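Local coordinates for succinate dehydrogenase subunit A (Mycolicibacterium smegmatis MC2 51, PDB 6LUM), which probably oxidises succinate to fumarate as the FAD-binding flavoprotein subunit of a trimeric, membrane-anchored succinate dehydrogenase that feeds the electron transfer chain, at residues Met549-Tyr555 against Arg566-Val572. Residue numbers count along the deposited sequence, not the author numbering.
Sequences MRHTMAY and RLDYKPV
Strands 550-555 and 566-571 are extended and run antiparallel, with Met549 (psi 59°) and Val572 outside them, their axes 4.6 Å apart at closest approach with N-to-C directions at 146°. Register starts where Arg566 pairs with Tyr555 (CA-CA 5.2 Å): Arg566 N donates to Tyr555 O and Tyr555 N to Arg566 O, both 2.9 Å. From chi1 t and chi3 p, the Arg566 guanidinium folds back flat on the Tyr555 ring (centres 4.3 Å, planes at 10°), an off-centre cation-pi contact; its NH2 also forms a salt bridge with Asp568 OD1 at 2.8 Å. Leu567, in a non-hydrogen-bonded pair with Ala554, brings CD2 within 3.9 Å of Ala554 CB and 3.6 Å of Thr552 CG2. Asp568 N donates to Met553 O and Met553 N to Asp568 O, both 2.9 Å. These strands form a beta hairpin in the C-terminal fumarate reductase flavoprotein region; on its far edge, strand 550-556 pairs with the short strand 234-235, making a three-stranded antiparallel sheet. Tyr569, opposite Thr552, shares a face with Arg550, whose guanidinium stacks over the ring in a cation-pi contact (CZ to ring centroid 4.1 Å). Lys570 closes the last hydrogen-bonded pair, Lys570 N to His551 O and His551 N to Lys570 O, both 2.9 Å. Its all-t side chain passes Met553 SD (3.7 Å from Lys570 CB) and reaches a salt bridge with Glu235, while His551 ND1 hydrogen-bonds Asp236. Beyond Pro571, Val572 points its CA-to-CB bond toward the first segment, placing CG1 3.8 Å from Met549 CG and 3.2 Å from Met549 O.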
loop_
_atom_site.group_PDB
_atom_site.type_symbol
_atom_site.label_atom_id
_atom_site.label_comp_id
_atom_site.label_asym_id
_atom_site.label_seq_id
_atom_site.Cartn_x
_atom_site.Cartn_y
_atom_site.Cartn_z
ATOM N N MET D 549 59.539 -14.073 -1.825
ATOM C CA MET D 549 58.274 -13.981 -2.551
ATOM C C MET D 549 57.184 -14.767 -1.837
ATOM O O MET D 549 56.595 -15.705 -2.369
ATOM C CB MET D 549 58.441 -14.441 -3.991
ATOM C CG MET D 549 57.205 -14.188 -4.845
ATOM S SD MET D 549 57.413 -14.563 -6.589
ATOM C CE MET D 549 58.384 -13.152 -7.088
ATOM N N ARG D 550 56.924 -14.383 -0.593
ATOM C CA ARG D 550 55.876 -14.992 0.205
ATOM C C ARG D 550 55.250 -13.921 1.081
ATOM O O ARG D 550 55.890 -12.930 1.432
ATOM C CB ARG D 550 56.417 -16.131 1.071
ATOM C CG ARG D 550 56.961 -17.305 0.291
ATOM C CD ARG D 550 57.938 -18.114 1.113
ATOM N NE ARG D 550 59.013 -17.286 1.641
ATOM C CZ ARG D 550 60.063 -17.764 2.296
ATOM N NH1 ARG D 550 60.176 -19.067 2.502
ATOM N NH2 ARG D 550 60.998 -16.940 2.746
ATOM N N HIS D 551 53.987 -14.123 1.426
ATOM C CA HIS D 551 53.339 -13.256 2.391
ATOM C C HIS D 551 53.895 -13.537 3.775
ATOM O O HIS D 551 54.165 -14.687 4.125
ATOM C CB HIS D 551 51.833 -13.478 2.389
ATOM C CG HIS D 551 51.164 -13.126 1.100
ATOM N ND1 HIS D 551 51.205 -11.861 0.558
ATOM C CD2 HIS D 551 50.419 -13.872 0.253
ATOM C CE1 HIS D 551 50.522 -11.846 -0.570
ATOM N NE2 HIS D 551 50.034 -13.053 -0.778
ATOM N N THR D 552 54.075 -12.485 4.559
ATOM C CA THR D 552 54.466 -12.621 5.952
ATOM C C THR D 552 53.217 -12.677 6.809
ATOM O O THR D 552 52.284 -11.903 6.600
ATOM C CB THR D 552 55.335 -11.443 6.385
ATOM O OG1 THR D 552 56.526 -11.404 5.594
ATOM C CG2 THR D 552 55.711 -11.572 7.838
ATOM N N MET D 553 53.191 -13.592 7.770
ATOM C CA MET D 553 52.067 -13.712 8.685
ATOM C C MET D 553 52.585 -13.612 10.108
ATOM O O MET D 553 53.604 -14.215 10.443
ATOM C CB MET D 553 51.319 -15.021 8.461
ATOM C CG MET D 553 50.797 -15.152 7.054
ATOM S SD MET D 553 49.592 -16.457 6.854
ATOM C CE MET D 553 48.219 -15.759 7.735
ATOM N N ALA D 554 51.901 -12.834 10.934
ATOM C CA ALA D 554 52.344 -12.553 12.287
ATOM C C ALA D 554 51.292 -13.022 13.272
ATOM O O ALA D 554 50.099 -12.755 13.083
ATOM C CB ALA D 554 52.616 -11.064 12.470
ATOM N N TYR D 555 51.738 -13.726 14.312
ATOM C CA TYR D 555 50.893 -14.206 15.394
ATOM C C TYR D 555 51.365 -13.604 16.706
ATOM O O TYR D 555 52.568 -13.522 16.964
ATOM C CB TYR D 555 50.930 -15.729 15.516
ATOM C CG TYR D 555 50.596 -16.496 14.267
ATOM C CD1 TYR D 555 51.553 -16.731 13.301
ATOM C CD2 TYR D 555 49.331 -17.015 14.072
ATOM C CE1 TYR D 555 51.257 -17.436 12.172
ATOM C CE2 TYR D 555 49.027 -17.724 12.944
ATOM C CZ TYR D 555 49.994 -17.931 11.995
ATOM O OH TYR D 555 49.697 -18.642 10.860
ATOM N N ARG D 566 55.442 -13.829 16.534
ATOM C CA ARG D 566 56.013 -14.948 15.797
ATOM C C ARG D 566 55.630 -14.840 14.330
ATOM O O ARG D 566 54.462 -14.618 14.004
ATOM C CB ARG D 566 55.533 -16.280 16.362
ATOM C CG ARG D 566 55.836 -17.455 15.459
ATOM C CD ARG D 566 55.476 -18.761 16.117
ATOM N NE ARG D 566 54.075 -18.792 16.506
ATOM C CZ ARG D 566 53.103 -19.246 15.729
ATOM N NH1 ARG D 566 51.850 -19.241 16.158
ATOM N NH2 ARG D 566 53.388 -19.709 14.523
ATOM N N LEU D 567 56.609 -15.012 13.448
ATOM C CA LEU D 567 56.431 -14.780 12.023
ATOM C C LEU D 567 56.505 -16.098 11.266
ATOM O O LEU D 567 57.503 -16.816 11.359
ATOM C CB LEU D 567 57.483 -13.806 11.500
ATOM C CG LEU D 567 57.434 -12.389 12.061
ATOM C CD1 LEU D 567 58.752 -11.716 11.833
ATOM C CD2 LEU D 567 56.332 -11.603 11.408
ATOM N N ASP D 568 55.453 -16.403 10.522
ATOM C CA ASP D 568 55.400 -17.518 9.595
ATOM C C ASP D 568 55.266 -16.974 8.180
ATOM O O ASP D 568 55.115 -15.770 7.964
ATOM C CB ASP D 568 54.239 -18.452 9.935
ATOM C CG ASP D 568 54.430 -19.163 11.260
ATOM O OD1 ASP D 568 53.460 -19.768 11.754
ATOM O OD2 ASP D 568 55.551 -19.120 11.809
ATOM N N TYR D 569 55.301 -17.872 7.204
ATOM C CA TYR D 569 55.253 -17.480 5.807
ATOM C C TYR D 569 54.123 -18.202 5.096
ATOM O O TYR D 569 53.779 -19.335 5.431
ATOM C CB TYR D 569 56.573 -17.769 5.112
ATOM C CG TYR D 569 57.571 -16.660 5.274
ATOM C CD1 TYR D 569 58.540 -16.710 6.262
ATOM C CD2 TYR D 569 57.539 -15.553 4.447
ATOM C CE1 TYR D 569 59.453 -15.691 6.412
ATOM C CE2 TYR D 569 58.446 -14.529 4.589
ATOM C CZ TYR D 569 59.398 -14.602 5.570
ATOM O OH TYR D 569 60.296 -13.578 5.703
ATOM N N LYS D 570 53.553 -17.531 4.103
ATOM C CA LYS D 570 52.447 -18.063 3.330
ATOM C C LYS D 570 52.799 -17.976 1.850
ATOM O O LYS D 570 53.233 -16.913 1.380
ATOM C CB LYS D 570 51.172 -17.281 3.632
ATOM C CG LYS D 570 50.007 -17.583 2.734
ATOM C CD LYS D 570 48.808 -16.780 3.181
ATOM C CE LYS D 570 47.564 -17.151 2.420
ATOM N NZ LYS D 570 46.475 -16.180 2.695
ATOM N N PRO D 571 52.642 -19.053 1.088
ATOM C CA PRO D 571 53.028 -19.008 -0.323
ATOM C C PRO D 571 52.051 -18.190 -1.150
ATOM O O PRO D 571 50.855 -18.132 -0.866
ATOM C CB PRO D 571 53.005 -20.480 -0.737
ATOM C CG PRO D 571 51.994 -21.084 0.161
ATOM C CD PRO D 571 52.137 -20.377 1.477
ATOM N N VAL D 572 52.580 -17.556 -2.190
ATOM C CA VAL D 572 51.793 -16.736 -3.101
ATOM C C VAL D 572 51.379 -17.579 -4.300
ATOM O O VAL D 572 52.196 -18.316 -4.866
ATOM C CB VAL D 572 52.570 -15.482 -3.535
ATOM C CG1 VAL D 572 53.908 -15.859 -4.115
ATOM C CG2 VAL D 572 51.772 -14.709 -4.556
#